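PDB 3LX2: DNA polymerase sliding clamp 2, which forms a homotrimeric ring that probably encircles DNA as a moving platform tethering the polymerase and other replication proteins. Local coordinates for residues 68-73 / 114-119. Sequence-based numbering, arbitrary orientation.
Sequences AIAFDL and PLIDAN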
ATOM      1  N   ALA A  68     -25.170 -26.298  15.567  1.00 58.31           N
ATOM      2  CA  ALA A  68     -24.480 -25.821  14.391  1.00 56.47           C
ATOM      3  C   ALA A  68     -25.091 -24.547  13.878  1.00 55.51           C
ATOM      4  O   ALA A  68     -26.306 -24.489  13.630  1.00 55.94           O
ATOM      5  CB  ALA A  68     -24.548 -26.863  13.306  1.00 56.65           C
ATOM      6  N   ILE A  69     -24.249 -23.536  13.677  1.00 53.54           N
ATOM      7  CA  ILE A  69     -24.643 -22.337  12.944  1.00 51.92           C
ATOM      8  C   ILE A  69     -23.880 -22.246  11.639  1.00 51.83           C
ATOM      9  O   ILE A  69     -22.767 -22.786  11.505  1.00 53.26           O
ATOM     10  CB  ILE A  69     -24.401 -21.042  13.731  1.00 51.47           C
ATOM     11  CG1 ILE A  69     -23.014 -21.062  14.367  1.00 51.61           C
ATOM     12  CG2 ILE A  69     -25.513 -20.822  14.766  1.00 51.29           C
ATOM     13  CD1 ILE A  69     -22.641 -19.768  15.045  1.00 52.92           C
ATOM     14  N   ALA A  70     -24.455 -21.544  10.681  1.00 50.47           N
ATOM     15  CA  ALA A  70     -23.886 -21.457   9.367  1.00 50.71           C
ATOM     16  C   ALA A  70     -24.097 -20.044   8.846  1.00 50.44           C
ATOM     17  O   ALA A  70     -25.139 -19.434   9.076  1.00 50.53           O
ATOM     18  CB  ALA A  70     -24.555 -22.500   8.426  1.00 50.95           C
ATOM     19  N   PHE A  71     -23.107 -19.508   8.151  1.00 50.16           N
ATOM     20  CA  PHE A  71     -23.230 -18.127   7.704  1.00 50.70           C
ATOM     21  C   PHE A  71     -22.279 -17.828   6.566  1.00 49.78           C
ATOM     22  O   PHE A  71     -21.373 -18.597   6.273  1.00 49.53           O
ATOM     23  CB  PHE A  71     -23.003 -17.162   8.877  1.00 50.74           C
ATOM     24  CG  PHE A  71     -21.848 -17.554   9.722  1.00 52.33           C
ATOM     25  CD1 PHE A  71     -20.577 -17.111   9.413  1.00 53.59           C
ATOM     26  CD2 PHE A  71     -22.021 -18.424  10.788  1.00 51.33           C
ATOM     27  CE1 PHE A  71     -19.494 -17.519  10.168  1.00 55.10           C
ATOM     28  CE2 PHE A  71     -20.955 -18.826  11.547  1.00 53.17           C
ATOM     29  CZ  PHE A  71     -19.684 -18.360  11.244  1.00 55.54           C
ATOM     30  N   ASP A  72     -22.482 -16.687   5.932  1.00 49.60           N
ATOM     31  CA  ASP A  72     -21.698 -16.384   4.770  1.00 49.88           C
ATOM     32  C   ASP A  72     -20.272 -15.923   5.172  1.00 49.45           C
ATOM     33  O   ASP A  72     -20.109 -14.969   5.939  1.00 47.02           O
ATOM     34  CB  ASP A  72     -22.425 -15.390   3.904  1.00 49.63           C
ATOM     35  CG  ASP A  72     -21.826 -15.305   2.583  1.00 53.21           C
ATOM     36  OD1 ASP A  72     -21.731 -16.333   1.889  1.00 58.35           O
ATOM     37  OD2 ASP A  72     -21.417 -14.210   2.220  1.00 60.41           O
ATOM     38  N   LEU A  73     -19.254 -16.636   4.666  1.00 48.88           N
ATOM     39  CA  LEU A  73     -17.908 -16.419   5.151  1.00 48.94           C
ATOM     40  C   LEU A  73     -17.451 -15.000   4.776  1.00 49.36           C
ATOM     41  O   LEU A  73     -16.923 -14.249   5.598  1.00 49.54           O
ATOM     42  CB  LEU A  73     -16.945 -17.516   4.682  1.00 48.37           C
ATOM     43  CG  LEU A  73     -16.661 -18.745   5.566  1.00 50.16           C
ATOM     44  CD1 LEU A  73     -16.059 -19.969   4.811  1.00 49.76           C
ATOM     45  CD2 LEU A  73     -15.759 -18.414   6.749  1.00 48.85           C
ATOM     46  N   PRO A 114     -27.390 -12.666   9.139  1.00 53.76           N
ATOM     47  CA  PRO A 114     -28.445 -13.691   8.971  1.00 55.17           C
ATOM     48  C   PRO A 114     -27.809 -15.049   8.882  1.00 56.26           C
ATOM     49  O   PRO A 114     -26.819 -15.217   8.200  1.00 57.14           O
ATOM     50  CB  PRO A 114     -29.081 -13.320   7.645  1.00 54.95           C
ATOM     51  CG  PRO A 114     -27.923 -12.723   6.835  1.00 54.23           C
ATOM     52  CD  PRO A 114     -27.050 -12.010   7.863  1.00 54.03           C
ATOM     53  N   LEU A 115     -28.346 -15.994   9.618  1.00 58.51           N
ATOM     54  CA  LEU A 115     -27.852 -17.348   9.600  1.00 60.51           C
ATOM     55  C   LEU A 115     -28.463 -18.073   8.440  1.00 62.46           C
ATOM     56  O   LEU A 115     -29.492 -17.646   7.913  1.00 62.43           O
ATOM     57  CB  LEU A 115     -28.261 -18.041  10.883  1.00 60.54           C
ATOM     58  CG  LEU A 115     -27.535 -17.455  12.086  1.00 60.04           C
ATOM     59  CD1 LEU A 115     -28.115 -17.987  13.371  1.00 57.04           C
ATOM     60  CD2 LEU A 115     -26.046 -17.771  11.938  1.00 58.59           C
ATOM     61  N   ILE A 116     -27.836 -19.173   8.034  1.00 65.01           N
ATOM     62  CA  ILE A 116     -28.403 -19.974   6.963  1.00 68.08           C
ATOM     63  C   ILE A 116     -28.491 -21.449   7.303  1.00 70.13           C
ATOM     64  O   ILE A 116     -27.999 -21.875   8.350  1.00 70.22           O
ATOM     65  CB  ILE A 116     -27.724 -19.739   5.573  1.00 67.75           C
ATOM     66  CG1 ILE A 116     -26.347 -20.375   5.533  1.00 67.83           C
ATOM     67  CG2 ILE A 116     -27.759 -18.235   5.183  1.00 67.87           C
ATOM     68  CD1 ILE A 116     -25.475 -19.856   4.440  1.00 69.63           C
ATOM     69  N   ASP A 117     -29.126 -22.202   6.393  1.00 72.89           N
ATOM     70  CA  ASP A 117     -29.244 -23.671   6.457  1.00 75.41           C
ATOM     71  C   ASP A 117     -27.959 -24.345   6.921  1.00 76.10           C
ATOM     72  O   ASP A 117     -26.947 -24.297   6.227  1.00 76.27           O
ATOM     73  CB  ASP A 117     -29.691 -24.236   5.082  1.00 75.55           C
ATOM     74  CG  ASP A 117     -30.323 -25.667   5.184  1.00 77.58           C
ATOM     75  OD1 ASP A 117     -30.264 -26.278   6.278  1.00 76.62           O
ATOM     76  OD2 ASP A 117     -30.885 -26.179   4.168  1.00 78.89           O
ATOM     77  N   ALA A 118     -28.018 -24.977   8.091  1.00 78.21           N
ATOM     78  CA  ALA A 118     -26.843 -25.626   8.731  1.00 79.91           C
ATOM     79  C   ALA A 118     -26.654 -27.150   8.445  1.00 81.33           C
ATOM     80  O   ALA A 118     -25.999 -27.856   9.227  1.00 81.81           O
ATOM     81  CB  ALA A 118     -26.872 -25.355  10.239  1.00 79.35           C
ATOM     82  N   ASN A 119     -27.194 -27.617   7.304  1.00 83.13           N
ATOM     83  CA  ASN A 119     -27.200 -29.033   6.829  1.00 84.34           C
ATOM     84  C   ASN A 119     -25.883 -29.636   6.297  1.00 84.83           C
ATOM     85  O   ASN A 119     -25.841 -30.160   5.170  1.00 84.76           O
ATOM     86  CB  ASN A 119     -28.265 -29.217   5.725  1.00 84.51           C
ATOM     87  CG  ASN A 119     -29.684 -29.296   6.268  1.00 85.82           C
ATOM     88  OD1 ASN A 119     -29.902 -29.322   7.491  1.00 86.81           O
ATOM     89  ND2 ASN A 119     -30.669 -29.334   5.353  1.00 85.67           N
TER
HETATM   90  O   HOH W   1     -24.736 -15.313   6.309  1.00 41.82           O
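Leu115 has CG anti to its carbonyl carbon (chi1 -68°), and its extended chain sends the two methyls across to Ile69 and Phe71. Ile116 CG1 is wedged between N and C of its own backbone (chi1 73°). This lays Ile116 CG1 4.0 Å from Ala70 CB. Ile69 CG1 is wedged in the same way, so Ile69 CG2 stands beside the backbone N and meets Leu115 CD1 at 4.1 Å. The Ile69 and Leu115 side chains meet at a slant. Leu115 CD2 rests on Ile69 CB and approaches the Phe71 ring obliquely, near Phe71 CD2.

One direct hydrogen bond joins the two backbones. Ile116 N donates to Ala70 O at 2.9 Å, nearly straight at N-H (162°), but from above the carbonyl plane. Leu115 CA adds a CA-H...O contact to the same oxygen, and Leu115 CD2 lies 3.4 Å from Ala70 O. Beyond this bond, a water accepts from Asp72 N and donates to Pro114 O, bridging the backbones a second time. Toward the other end, 114-119 bends over the small side chain of Ala70. Ala70 CB sits 3.5 Å from Ile116 O, and Ala118 CB packs against both Ala70 CB and Ala68 CB.

The Phe71 ring turns its back on 114-119 and makes edge-to-face contacts with Phe29 and Phe76. Leu115 also touches Lys93 and Leu99, while Pro114 packs on Asp172 of a neighbouring subunit.

Strand 67-72 is an outermost strand of its sheet within the chain and pairs antiparallel with strand 26-31. The chain leaving strand 108-114 thus joins the strands that end two sheets within this chain, at the start of the interdomain connector loop that links the N- and C-terminal domains of the PCNA fold.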